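Local coordinates for protein serine protease inhibitor 4, isoform B (Drosophila melanogaster, PDB 4P0F) that probably inhibits serine- and cysteine-type endopeptidases as a member of the serpin family, here in its cleaved form, at residues 54-59 with 297-302; 98-103 with 123-128; 135-140 with 150-155; 160-165 with 303-308; 311-316 with 337-342. All coordinates share one frame; numbering follows the deposited sequence.

Interaction 1 (54-59 with 297-302); sequences NETATQ and DQAEFG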
# COMPACT_ATOMS: atom_id res chain seq x y z
N ASN A 54 -10.63 -3.35 -24.17
CA ASN A 54 -10.27 -4.66 -24.70
C ASN A 54 -9.47 -5.51 -23.71
O ASN A 54 -9.78 -5.52 -22.52
CB ASN A 54 -9.49 -4.47 -26.00
CG ASN A 54 -10.20 -3.55 -26.99
OD1 ASN A 54 -11.42 -3.64 -27.16
ND2 ASN A 54 -9.46 -2.66 -27.62
N GLU A 55 -8.45 -6.23 -24.18
CA GLU A 55 -7.71 -7.15 -23.30
C GLU A 55 -6.93 -6.43 -22.20
O GLU A 55 -6.73 -6.98 -21.10
CB GLU A 55 -6.76 -8.03 -24.11
CG GLU A 55 -6.09 -9.10 -23.24
CD GLU A 55 -5.05 -9.93 -23.97
OE1 GLU A 55 -4.98 -9.89 -25.22
OE2 GLU A 55 -4.28 -10.63 -23.27
N THR A 56 -6.49 -5.20 -22.46
CA THR A 56 -5.82 -4.43 -21.43
C THR A 56 -6.76 -4.24 -20.24
O THR A 56 -6.37 -4.46 -19.09
CB THR A 56 -5.36 -3.06 -21.99
OG1 THR A 56 -4.45 -3.28 -23.07
CG2 THR A 56 -4.67 -2.23 -20.91
N ALA A 57 -8.00 -3.85 -20.51
CA ALA A 57 -8.98 -3.64 -19.45
C ALA A 57 -9.29 -4.96 -18.74
O ALA A 57 -9.42 -4.99 -17.52
CB ALA A 57 -10.25 -3.04 -19.99
N THR A 58 -9.44 -6.03 -19.50
CA THR A 58 -9.76 -7.31 -18.89
C THR A 58 -8.64 -7.78 -17.97
O THR A 58 -8.92 -8.28 -16.87
CB THR A 58 -10.04 -8.37 -19.96
OG1 THR A 58 -11.09 -7.92 -20.83
CG2 THR A 58 -10.46 -9.67 -19.33
N GLN A 59 -7.39 -7.65 -18.41
CA GLN A 59 -6.25 -8.03 -17.57
C GLN A 59 -6.27 -7.25 -16.25
O GLN A 59 -6.08 -7.84 -15.18
CB GLN A 59 -4.92 -7.77 -18.29
CG GLN A 59 -4.54 -8.82 -19.31
CD GLN A 59 -3.12 -8.64 -19.83
OE1 GLN A 59 -2.41 -7.70 -19.43
NE2 GLN A 59 -2.69 -9.54 -20.70
N ASP A 297 3.41 -2.48 -26.50
CA ASP A 297 2.96 -1.70 -27.64
C ASP A 297 1.59 -2.15 -28.14
O ASP A 297 1.06 -1.60 -29.10
CB ASP A 297 3.99 -1.76 -28.76
CG ASP A 297 5.18 -0.86 -28.51
OD1 ASP A 297 5.03 0.16 -27.79
OD2 ASP A 297 6.27 -1.16 -29.02
N GLN A 298 1.01 -3.14 -27.46
CA GLN A 298 -0.36 -3.56 -27.73
C GLN A 298 -1.35 -2.98 -26.72
O GLN A 298 -2.54 -3.29 -26.77
CB GLN A 298 -0.46 -5.08 -27.74
CG GLN A 298 0.28 -5.75 -28.89
CD GLN A 298 1.79 -5.72 -28.73
OE1 GLN A 298 2.32 -6.11 -27.69
NE2 GLN A 298 2.48 -5.27 -29.77
N ALA A 299 -0.87 -2.13 -25.82
CA ALA A 299 -1.73 -1.56 -24.78
C ALA A 299 -2.89 -0.79 -25.39
O ALA A 299 -2.74 -0.12 -26.41
CB ALA A 299 -0.93 -0.65 -23.87
N GLU A 300 -4.04 -0.87 -24.72
CA GLU A 300 -5.27 -0.24 -25.17
C GLU A 300 -5.79 0.73 -24.11
O GLU A 300 -6.45 0.31 -23.16
CB GLU A 300 -6.31 -1.30 -25.49
CG GLU A 300 -5.89 -2.18 -26.67
CD GLU A 300 -5.85 -3.67 -26.41
OE1 GLU A 300 -5.74 -4.10 -25.25
OE2 GLU A 300 -5.94 -4.43 -27.41
N PHE A 301 -5.49 2.01 -24.28
CA PHE A 301 -5.93 3.04 -23.34
C PHE A 301 -6.66 4.15 -24.07
O PHE A 301 -6.53 5.33 -23.73
CB PHE A 301 -4.75 3.60 -22.55
CG PHE A 301 -4.25 2.70 -21.46
CD1 PHE A 301 -4.97 2.54 -20.29
CD2 PHE A 301 -3.07 2.01 -21.61
CE1 PHE A 301 -4.51 1.70 -19.30
CE2 PHE A 301 -2.60 1.17 -20.61
CZ PHE A 301 -3.33 1.03 -19.46
N GLY A 302 -7.46 3.78 -25.07
CA GLY A 302 -8.15 4.74 -25.89
C GLY A 302 -9.29 5.50 -25.25
O GLY A 302 -9.86 6.40 -25.89
O HOH W 1 -7.42 -6.69 -26.96
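T56 CG2 lies over one face of the F301 ring, a CH-pi contact with the methyl 4.2 Å from the ring centroid and 27° off its normal. The second flat group, the E300 carboxylate, is approached at OE1 from opposite faces of its plane: T56 N donates to E300 OE1 at 3.1 Å, nearly in line with the C-O bond, and T56 OG1 donates to it at 2.7 Å on the anti side. N54 crosses this side chain at about a right angle, with its ND2 3.7 Å from E300 CG. With chi1 at -60°, T56 OG1 stands beside its own backbone N, which brings both donors to one oxygen; E300 N in turn gives a 2.9 Å bond to T56 OG1. The other carboxylate oxygen, E300 OE2, accepts a hydrogen bond from a water at 2.7 Å that accepts from E55 N, and it has a salt bridge to R293. An alanine at E300 would probably leave T56 N and T56 OG1 without their acceptor and R293 without this salt bridge. The contact joins the early part of helix 54-64 to the loop between helix 283-288 and strand 311-324, where F301 also packs on L311 and V313.

Interaction 2 (98-103 with 123-128); sequences FVMDGY and SVDFSK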
# COMPACT_ATOMS: atom_id res chain seq x y z
N PHE A 98 -2.51 14.22 -13.50
CA PHE A 98 -1.74 15.31 -14.08
C PHE A 98 -1.64 15.05 -15.58
O PHE A 98 -1.15 14.00 -15.99
CB PHE A 98 -0.37 15.39 -13.44
CG PHE A 98 -0.40 15.57 -11.94
CD1 PHE A 98 -0.46 14.46 -11.10
CD2 PHE A 98 -0.36 16.83 -11.38
CE1 PHE A 98 -0.48 14.62 -9.74
CE2 PHE A 98 -0.38 17.00 -10.00
CZ PHE A 98 -0.44 15.89 -9.18
N VAL A 99 -2.11 16.00 -16.38
CA VAL A 99 -2.34 15.78 -17.81
C VAL A 99 -1.50 16.73 -18.67
O VAL A 99 -1.42 17.92 -18.39
CB VAL A 99 -3.83 15.98 -18.16
CG1 VAL A 99 -4.12 15.61 -19.64
CG2 VAL A 99 -4.71 15.16 -17.22
N MET A 100 -0.86 16.17 -19.69
CA MET A 100 -0.06 16.95 -20.64
C MET A 100 -0.84 18.18 -21.12
O MET A 100 -1.98 18.05 -21.57
CB MET A 100 0.35 16.06 -21.82
CG MET A 100 1.19 16.72 -22.92
SD MET A 100 2.91 17.00 -22.42
CE MET A 100 2.76 18.52 -21.63
N ASP A 101 -0.23 19.36 -21.01
CA ASP A 101 -0.85 20.59 -21.53
C ASP A 101 -1.37 20.37 -22.94
O ASP A 101 -0.66 19.84 -23.79
CB ASP A 101 0.13 21.76 -21.56
CG ASP A 101 0.41 22.35 -20.19
OD1 ASP A 101 -0.39 22.16 -19.25
OD2 ASP A 101 1.45 23.03 -20.08
N GLY A 102 -2.60 20.83 -23.18
CA GLY A 102 -3.19 20.80 -24.51
C GLY A 102 -4.03 19.57 -24.78
O GLY A 102 -4.85 19.57 -25.71
N TYR A 103 -3.85 18.52 -23.99
CA TYR A 103 -4.64 17.30 -24.14
C TYR A 103 -5.86 17.35 -23.23
O TYR A 103 -5.78 17.79 -22.09
CB TYR A 103 -3.79 16.06 -23.85
CG TYR A 103 -2.82 15.78 -24.97
CD1 TYR A 103 -1.59 16.40 -25.01
CD2 TYR A 103 -3.15 14.91 -26.01
CE1 TYR A 103 -0.70 16.17 -26.04
CE2 TYR A 103 -2.26 14.67 -27.03
CZ TYR A 103 -1.03 15.30 -27.04
OH TYR A 103 -0.14 15.07 -28.06
N SER A 123 -3.36 20.36 -15.37
CA SER A 123 -2.55 20.30 -16.58
C SER A 123 -1.11 20.68 -16.26
O SER A 123 -0.88 21.63 -15.51
CB SER A 123 -3.12 21.23 -17.66
OG SER A 123 -4.41 20.81 -18.05
N VAL A 124 -0.16 19.93 -16.80
CA VAL A 124 1.27 20.21 -16.61
C VAL A 124 2.02 20.07 -17.93
O VAL A 124 1.54 19.42 -18.86
CB VAL A 124 1.90 19.26 -15.56
CG1 VAL A 124 1.19 19.38 -14.21
CG2 VAL A 124 1.88 17.82 -16.04
N ASP A 125 3.21 20.66 -18.00
CA ASP A 125 4.04 20.59 -19.20
C ASP A 125 5.14 19.55 -19.00
O ASP A 125 6.18 19.84 -18.41
CB ASP A 125 4.65 21.96 -19.51
CG ASP A 125 5.43 21.97 -20.81
OD1 ASP A 125 5.63 20.90 -21.41
OD2 ASP A 125 5.85 23.07 -21.24
N PHE A 126 4.91 18.33 -19.47
CA PHE A 126 5.87 17.24 -19.28
C PHE A 126 7.17 17.41 -20.07
O PHE A 126 8.17 16.75 -19.77
CB PHE A 126 5.23 15.89 -19.63
CG PHE A 126 4.23 15.40 -18.62
CD1 PHE A 126 4.60 15.14 -17.30
CD2 PHE A 126 2.91 15.16 -18.99
CE1 PHE A 126 3.67 14.67 -16.39
CE2 PHE A 126 1.98 14.70 -18.08
CZ PHE A 126 2.36 14.46 -16.77
N SER A 127 7.17 18.27 -21.08
CA SER A 127 8.41 18.59 -21.80
C SER A 127 9.37 19.31 -20.86
O SER A 127 10.59 19.17 -20.96
CB SER A 127 8.12 19.46 -23.02
OG SER A 127 7.30 18.75 -23.93
N LYS A 128 8.80 20.08 -19.94
CA LYS A 128 9.58 20.68 -18.86
C LYS A 128 9.51 19.71 -17.70
O LYS A 128 8.79 19.94 -16.73
CB LYS A 128 9.05 22.05 -18.48
CG LYS A 128 9.18 23.09 -19.58
CD LYS A 128 8.48 24.38 -19.20
CE LYS A 128 8.57 25.41 -20.32
NZ LYS A 128 7.77 26.63 -20.05
O HOH W 2 -4.32 19.06 -20.15
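V99 and M100 pair in parallel with S123 and V124, where strand 91-100 meets strand 120-124, two strands linked in sequence through helix 107-115. V124 N donates to V99 O at 2.9 Å, and D101 N continues the ladder to V124 O at 2.8 Å. From M100 the first chain enters a type II turn (100-103), and from D125 the second a type I turn (125-128), and side chains take over. M100, with CG anti to its backbone N (chi1 180°) and further bends beyond, slides past F126 in the opposite direction; its SD lies at the edge of the F126 ring, 5.2 Å from the centroid, a Met-aromatic contact. F98 O is in the plane of that ring at its edge, 3.6 Å from F126 CZ, while V124 CG2 lies over one face. This is the border of the main serpin sheet, sheet A, with 120-124 as its outermost strand and helix 129-143 packed on F98, V124 and F126. An alanine at F126 would probably open a gap beside M100 and V124 CG2 and leave M100 SD without its aromatic neighbour. Toward solvent, D101 OD2 and D125 OD2 lie 4.6 Å apart, like charges without a bond between them. Within the 100-103 turn, a water donates to M100 O and Y103 O and accepts from S123 OG at 2.7 Å.

Interaction 3 (135-140 with 150-155); sequences TINNWV and DLVPAD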
# COMPACT_ATOMS: atom_id res chain seq x y z
N THR A 135 5.94 19.54 -9.58
CA THR A 135 4.51 19.75 -9.34
C THR A 135 3.86 18.50 -8.75
O THR A 135 3.16 18.57 -7.74
CB THR A 135 3.80 20.16 -10.63
OG1 THR A 135 4.29 21.44 -11.02
CG2 THR A 135 2.29 20.25 -10.44
N ILE A 136 4.11 17.35 -9.37
CA ILE A 136 3.57 16.08 -8.89
C ILE A 136 4.10 15.76 -7.50
O ILE A 136 3.34 15.41 -6.59
CB ILE A 136 3.93 14.94 -9.87
CG1 ILE A 136 3.21 15.16 -11.21
CG2 ILE A 136 3.57 13.57 -9.28
CD1 ILE A 136 3.80 14.38 -12.40
N ASN A 137 5.41 15.87 -7.34
CA ASN A 137 6.05 15.40 -6.12
C ASN A 137 5.75 16.32 -4.94
O ASN A 137 5.64 15.86 -3.80
CB ASN A 137 7.54 15.26 -6.35
CG ASN A 137 7.86 14.12 -7.30
OD1 ASN A 137 7.05 13.20 -7.48
ND2 ASN A 137 9.03 14.17 -7.92
N ASN A 138 5.57 17.60 -5.22
CA ASN A 138 5.18 18.54 -4.17
C ASN A 138 3.76 18.26 -3.69
O ASN A 138 3.47 18.35 -2.50
CB ASN A 138 5.32 19.98 -4.67
CG ASN A 138 6.77 20.41 -4.81
OD1 ASN A 138 7.67 19.76 -4.29
ND2 ASN A 138 6.99 21.53 -5.50
N TRP A 139 2.88 17.88 -4.61
CA TRP A 139 1.51 17.55 -4.26
C TRP A 139 1.53 16.29 -3.37
O TRP A 139 0.89 16.26 -2.33
CB TRP A 139 0.65 17.32 -5.52
CG TRP A 139 -0.77 16.95 -5.19
CD1 TRP A 139 -1.79 17.80 -4.91
CD2 TRP A 139 -1.31 15.62 -5.09
NE1 TRP A 139 -2.94 17.09 -4.64
CE2 TRP A 139 -2.67 15.75 -4.74
CE3 TRP A 139 -0.78 14.34 -5.25
CZ2 TRP A 139 -3.50 14.65 -4.56
CZ3 TRP A 139 -1.61 13.24 -5.07
CH2 TRP A 139 -2.95 13.41 -4.72
N VAL A 140 2.30 15.28 -3.78
CA VAL A 140 2.44 14.07 -2.98
C VAL A 140 2.98 14.36 -1.57
O VAL A 140 2.46 13.83 -0.60
CB VAL A 140 3.34 13.03 -3.67
CG1 VAL A 140 3.63 11.85 -2.73
CG2 VAL A 140 2.67 12.52 -4.96
N ASP A 150 9.98 12.98 -3.71
CA ASP A 150 10.45 12.60 -5.03
C ASP A 150 9.82 11.32 -5.56
O ASP A 150 10.52 10.44 -6.06
CB ASP A 150 11.98 12.43 -5.03
CG ASP A 150 12.57 12.39 -6.44
OD1 ASP A 150 12.07 13.11 -7.33
OD2 ASP A 150 13.55 11.64 -6.65
N LEU A 151 8.49 11.21 -5.47
CA LEU A 151 7.81 9.99 -5.94
C LEU A 151 8.14 9.69 -7.40
O LEU A 151 8.61 8.60 -7.72
CB LEU A 151 6.29 10.11 -5.78
CG LEU A 151 5.50 8.89 -6.27
CD1 LEU A 151 5.73 7.71 -5.37
CD2 LEU A 151 4.03 9.19 -6.40
N VAL A 152 7.89 10.66 -8.28
CA VAL A 152 8.08 10.47 -9.71
C VAL A 152 9.30 11.24 -10.18
O VAL A 152 9.27 12.46 -10.22
CB VAL A 152 6.85 10.94 -10.51
CG1 VAL A 152 7.04 10.64 -11.99
CG2 VAL A 152 5.59 10.27 -9.98
N PRO A 153 10.39 10.54 -10.52
CA PRO A 153 11.60 11.27 -10.92
C PRO A 153 11.42 11.98 -12.25
O PRO A 153 10.68 11.48 -13.11
CB PRO A 153 12.67 10.18 -11.05
CG PRO A 153 12.09 8.96 -10.45
CD PRO A 153 10.61 9.08 -10.54
N ALA A 154 12.09 13.11 -12.43
CA ALA A 154 12.00 13.85 -13.67
C ALA A 154 12.44 12.99 -14.84
O ALA A 154 11.93 13.17 -15.95
CB ALA A 154 12.85 15.11 -13.59
N ASP A 155 13.34 12.04 -14.61
CA ASP A 155 13.94 11.33 -15.73
C ASP A 155 13.06 10.20 -16.29
O ASP A 155 13.46 9.54 -17.25
CB ASP A 155 15.35 10.79 -15.38
CG ASP A 155 15.39 9.77 -14.24
OD1 ASP A 155 14.36 9.23 -13.79
OD2 ASP A 155 16.53 9.49 -13.79
O HOH W 3 6.74 13.15 -3.55
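N137 reads both backbone groups of V152 with one side-chain amide. V152 N donates to N137 OD1 at 2.8 Å in an almost straight bond (174°), and N137 ND2 returns a 2.9 Å bond to V152 O, coming from above the carbonyl plane. With chi1 at -69°, N137 CG stands beside its own backbone N, and the amide spans from the helix to the facing chain, much as a strand neighbour would. The two bonds fix the rotation of this buried amide and satisfy its oxygen. D150 lies alongside N137 and points the same way, but its carboxylate is turned 86° from the amide plane and makes no hydrogen bond to it. One water adds a bridge between the backbones: it donates to N137 O at 2.9 Å and accepts from L151 N at 3.2 Å. Apolar contacts are made on both sides of N137 in sequence: I136 CG2 meets V152 CG2 at 3.9 Å, and V140 CG2 meets L151 CD2 at 3.9 Å, with these two side chains crossing at about a right angle. The segment 150-155 thus folds back against helix 129-143, the helix that covers sheet A in serpins. I136 rests on F98 of strand 91-100 and on V164 and V166 of strand 161-174, while L151 and P153 reach K319 and I317 of strand 311-324.

Interaction 4 (160-165 with 303-308); sequences ESRLVL and KMLQSP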
# COMPACT_ATOMS: atom_id res chain seq x y z
N GLU A 160 6.84 12.88 -24.54
CA GLU A 160 5.93 11.79 -24.89
C GLU A 160 4.94 11.44 -23.77
O GLU A 160 3.97 10.73 -24.00
CB GLU A 160 6.71 10.53 -25.28
CG GLU A 160 7.58 10.69 -26.51
CD GLU A 160 6.81 10.50 -27.80
OE1 GLU A 160 6.45 9.34 -28.12
OE2 GLU A 160 6.56 11.50 -28.49
N SER A 161 5.21 11.91 -22.55
CA SER A 161 4.33 11.66 -21.42
C SER A 161 2.98 12.32 -21.67
O SER A 161 2.93 13.43 -22.20
CB SER A 161 4.92 12.20 -20.11
OG SER A 161 6.19 11.65 -19.83
N ARG A 162 1.89 11.65 -21.29
CA ARG A 162 0.57 12.20 -21.54
C ARG A 162 -0.23 12.38 -20.26
O ARG A 162 -0.98 13.36 -20.12
CB ARG A 162 -0.18 11.32 -22.53
CG ARG A 162 0.41 11.36 -23.92
CD ARG A 162 0.09 12.68 -24.63
NE ARG A 162 0.78 12.81 -25.92
CZ ARG A 162 1.99 13.35 -26.08
NH1 ARG A 162 2.68 13.82 -25.05
NH2 ARG A 162 2.51 13.41 -27.30
N LEU A 163 -0.12 11.46 -19.31
CA LEU A 163 -0.67 11.73 -18.00
C LEU A 163 -0.01 10.91 -16.93
O LEU A 163 0.60 9.89 -17.21
CB LEU A 163 -2.18 11.50 -18.00
CG LEU A 163 -2.66 10.12 -18.43
CD1 LEU A 163 -2.82 9.19 -17.23
CD2 LEU A 163 -3.95 10.26 -19.18
N VAL A 164 -0.13 11.39 -15.70
CA VAL A 164 0.32 10.65 -14.53
C VAL A 164 -0.84 10.59 -13.56
O VAL A 164 -1.39 11.62 -13.18
CB VAL A 164 1.54 11.29 -13.85
CG1 VAL A 164 1.93 10.51 -12.59
CG2 VAL A 164 2.70 11.36 -14.81
N LEU A 165 -1.21 9.37 -13.18
CA LEU A 165 -2.24 9.13 -12.19
C LEU A 165 -1.58 8.89 -10.85
O LEU A 165 -0.64 8.11 -10.79
CB LEU A 165 -3.10 7.92 -12.57
CG LEU A 165 -4.17 8.17 -13.62
CD1 LEU A 165 -4.67 6.87 -14.20
CD2 LEU A 165 -5.32 8.94 -13.00
N LYS A 303 -9.62 5.18 -24.01
CA LYS A 303 -10.70 5.87 -23.33
C LYS A 303 -10.20 6.96 -22.38
O LYS A 303 -11.00 7.59 -21.70
CB LYS A 303 -11.59 4.86 -22.60
CG LYS A 303 -12.63 4.24 -23.55
CD LYS A 303 -13.26 2.98 -22.98
CE LYS A 303 -14.43 3.27 -22.06
NZ LYS A 303 -15.02 2.02 -21.50
N MET A 304 -8.89 7.20 -22.37
CA MET A 304 -8.31 8.24 -21.53
C MET A 304 -8.44 9.65 -22.13
O MET A 304 -8.96 10.55 -21.49
CB MET A 304 -6.84 7.94 -21.25
CG MET A 304 -6.65 6.81 -20.28
SD MET A 304 -4.92 6.51 -19.90
CE MET A 304 -5.08 5.57 -18.37
N LEU A 305 -7.96 9.81 -23.36
CA LEU A 305 -7.87 11.13 -24.00
C LEU A 305 -8.73 11.26 -25.26
O LEU A 305 -8.99 10.28 -25.96
CB LEU A 305 -6.42 11.41 -24.39
CG LEU A 305 -5.36 11.37 -23.29
CD1 LEU A 305 -3.99 11.63 -23.90
CD2 LEU A 305 -5.67 12.37 -22.21
N GLN A 306 -9.14 12.48 -25.58
CA GLN A 306 -9.87 12.69 -26.82
C GLN A 306 -8.98 12.37 -28.02
O GLN A 306 -9.45 11.92 -29.06
CB GLN A 306 -10.40 14.13 -26.89
CG GLN A 306 -11.36 14.43 -25.75
CD GLN A 306 -12.02 15.79 -25.87
OE1 GLN A 306 -11.63 16.61 -26.70
NE2 GLN A 306 -13.01 16.03 -25.03
N SER A 307 -7.68 12.61 -27.87
CA SER A 307 -6.70 12.30 -28.90
C SER A 307 -6.68 10.83 -29.27
O SER A 307 -6.71 9.98 -28.38
CB SER A 307 -5.31 12.71 -28.43
OG SER A 307 -4.32 12.20 -29.31
N PRO A 308 -6.57 10.51 -30.57
CA PRO A 308 -6.50 9.09 -30.94
C PRO A 308 -5.10 8.46 -30.79
O PRO A 308 -4.95 7.28 -31.12
CB PRO A 308 -6.93 9.10 -32.41
CG PRO A 308 -6.51 10.41 -32.91
CD PRO A 308 -6.65 11.38 -31.76
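L163 pushes its CD2 methyl against two neighbours of the loop, M304 SD at 3.9 Å and L305 CD2 at 4.1 Å. Its first torsion (chi1 56°) sets CG between the backbone N and the carbonyl carbon, and from there CD2 extends to the loop. M304 runs extended beyond CG and crosses L163 at about a right angle; at its tip, M304 CE stands 4.4 Å from L165 CD1. L305 instead slides past L163 in the opposite direction, and its second methyl, CD1, lies 4.1 Å from R162 CB. No hydrogen bond links the two segments, whose closest CA atoms are 8.9 Å apart, R162 CA to L305 CA, so side chains alone span the gap. A classic beta bulge underlies the pattern: R162 and L163 both face V339 of strand 328-341, and both these consecutive residues send their side chains toward the loop 303-308. Strand 161-174 belongs to sheet A, and the loop leads into strand 311-324, whose L311 is touched by R162, M304 and L305. The far end of R162 is polar and turns back: NE forms a salt bridge with E309, while NH1 donates to S161 O at 2.9 Å from above the carbonyl plane. E160 O lies over one face of the same guanidinium, and Y103 packs against the R162 side chain.

Interaction 5 (311-316 with 337-342); sequences LKVSAI and MAVRRK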
# COMPACT_ATOMS: atom_id res chain seq x y z
N LEU A 311 -1.66 4.85 -26.45
CA LEU A 311 -0.95 5.09 -25.20
C LEU A 311 -0.50 3.79 -24.57
O LEU A 311 -1.08 2.73 -24.83
CB LEU A 311 -1.83 5.84 -24.20
CG LEU A 311 -2.52 7.13 -24.68
CD1 LEU A 311 -3.42 7.68 -23.57
CD2 LEU A 311 -1.50 8.17 -25.09
N LYS A 312 0.52 3.87 -23.71
CA LYS A 312 0.91 2.75 -22.87
C LYS A 312 1.49 3.25 -21.55
O LYS A 312 1.83 4.41 -21.40
CB LYS A 312 1.92 1.85 -23.59
CG LYS A 312 3.29 2.46 -23.76
CD LYS A 312 4.20 1.53 -24.54
CE LYS A 312 5.57 2.15 -24.73
NZ LYS A 312 6.48 1.21 -25.46
N VAL A 313 1.59 2.36 -20.57
CA VAL A 313 2.17 2.71 -19.28
C VAL A 313 3.69 2.57 -19.33
O VAL A 313 4.21 1.52 -19.72
CB VAL A 313 1.59 1.81 -18.17
CG1 VAL A 313 2.28 2.06 -16.84
CG2 VAL A 313 0.09 2.03 -18.04
N SER A 314 4.40 3.63 -18.95
CA SER A 314 5.87 3.62 -18.95
C SER A 314 6.47 3.36 -17.57
O SER A 314 7.63 2.96 -17.47
CB SER A 314 6.41 4.94 -19.47
OG SER A 314 5.78 6.02 -18.81
N ALA A 315 5.71 3.63 -16.51
CA ALA A 315 6.20 3.37 -15.16
C ALA A 315 5.08 3.30 -14.15
O ALA A 315 4.08 4.01 -14.28
CB ALA A 315 7.20 4.44 -14.75
N ILE A 316 5.24 2.44 -13.15
CA ILE A 316 4.39 2.45 -11.97
C ILE A 316 5.32 2.50 -10.78
O ILE A 316 6.09 1.57 -10.56
CB ILE A 316 3.49 1.20 -11.84
CG1 ILE A 316 2.69 0.96 -13.12
CG2 ILE A 316 2.57 1.35 -10.63
CD1 ILE A 316 1.80 -0.29 -13.08
N MET A 337 1.44 6.36 -11.69
CA MET A 337 1.46 5.63 -12.95
C MET A 337 1.64 6.60 -14.09
O MET A 337 0.78 7.45 -14.31
CB MET A 337 0.17 4.85 -13.17
CG MET A 337 -0.02 3.63 -12.27
SD MET A 337 -1.45 2.62 -12.73
CE MET A 337 -1.37 2.81 -14.52
N ALA A 338 2.75 6.48 -14.81
CA ALA A 338 3.01 7.35 -15.96
C ALA A 338 2.50 6.70 -17.23
O ALA A 338 2.83 5.56 -17.50
CB ALA A 338 4.49 7.64 -16.07
N VAL A 339 1.72 7.46 -18.00
CA VAL A 339 1.14 6.99 -19.26
C VAL A 339 1.68 7.87 -20.37
O VAL A 339 1.63 9.09 -20.27
CB VAL A 339 -0.39 7.04 -19.23
CG1 VAL A 339 -0.99 6.60 -20.57
CG2 VAL A 339 -0.93 6.15 -18.11
N ARG A 340 2.23 7.24 -21.41
CA ARG A 340 2.87 7.95 -22.51
C ARG A 340 2.27 7.56 -23.84
O ARG A 340 1.65 6.52 -23.97
CB ARG A 340 4.37 7.64 -22.53
CG ARG A 340 4.67 6.15 -22.62
CD ARG A 340 6.08 5.87 -23.11
NE ARG A 340 6.23 6.30 -24.49
CZ ARG A 340 7.39 6.45 -25.11
NH1 ARG A 340 8.53 6.21 -24.48
NH2 ARG A 340 7.40 6.86 -26.38
N ARG A 341 2.46 8.39 -24.85
CA ARG A 341 2.08 7.95 -26.18
C ARG A 341 3.09 6.90 -26.64
O ARG A 341 4.27 6.97 -26.32
CB ARG A 341 2.02 9.12 -27.15
CG ARG A 341 3.30 9.88 -27.34
CD ARG A 341 3.30 10.56 -28.71
NE ARG A 341 3.36 9.56 -29.78
CZ ARG A 341 3.00 9.79 -31.04
NH1 ARG A 341 2.54 10.97 -31.41
NH2 ARG A 341 3.09 8.81 -31.93
N LYS A 342 2.61 5.88 -27.36
CA LYS A 342 3.52 4.94 -27.99
C LYS A 342 4.34 5.68 -29.03
O LYS A 342 3.83 6.51 -29.78
CB LYS A 342 2.75 3.78 -28.64
CG LYS A 342 1.81 3.04 -27.69
CD LYS A 342 1.10 1.89 -28.39
CE LYS A 342 0.00 1.25 -27.53
NZ LYS A 342 -0.83 0.33 -28.37
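M337 packs between I316 and V313 on the buried side of an antiparallel strand pair. Its CG lies 3.8 Å from I316 CG2, and the bend at chi3 (35°) carries CE to 3.9 Å from V313 CG2; V339 continues this face, its CG1 against L311 CB at 3.8 Å. Helix 38-49 covers M337 with C44 and A48. Main-chain bonds hold the two strands together: K312 and R340 exchange a reciprocal pair, each with N to O at 2.9 Å, S314 N donates to A338 O, and A338 N to A315 O. Around S314 the register slips by one residue, a beta bulge, and the buried A315 N has no hydrogen-bond partner. The other face is looser and more polar. K312 and R340 lie side by side there and point the same way, K312 CE 4.1 Å from R340 CD, yet their charges go to different mates, K312 NZ to D297 and R340 NH2 to E160. R340 also grips R341 O side-on through NE (2.8 Å) and NH2, both in its guanidinium plane. Strand 328-341 corresponds to the N-terminal part of the reactive centre loop, which in cleaved serpins is inserted into sheet A. Backbone N-H and C=O groups thus zip it to strand 311-324, while M337 and V339 pack beneath it and the charged groups lie on the other face.

Interactions 1, 4 and 5 lie on the same side of the chain's centre. In chain order, interaction 1 closes a long loop from 54 to 302 that contains interactions 2 and 3, and its segments alternate with those of interaction 4; interaction 5 follows as a hairpin once interaction 1 has closed. Interactions 2, 4 and 5 share sheet A: strand 91-100 neighbours strand 161-174, which neighbours the inserted strand 328-341. Interactions 4 and 5 are the closest pair, centres 9 Å apart, against 26 Å for interactions 1 and 3. Interaction 3 lies on helix 129-143, on one side of the sheet. The inserted strand is thus flanked by strands 161-174 and 311-324, with the loop 297-308 over part of one face.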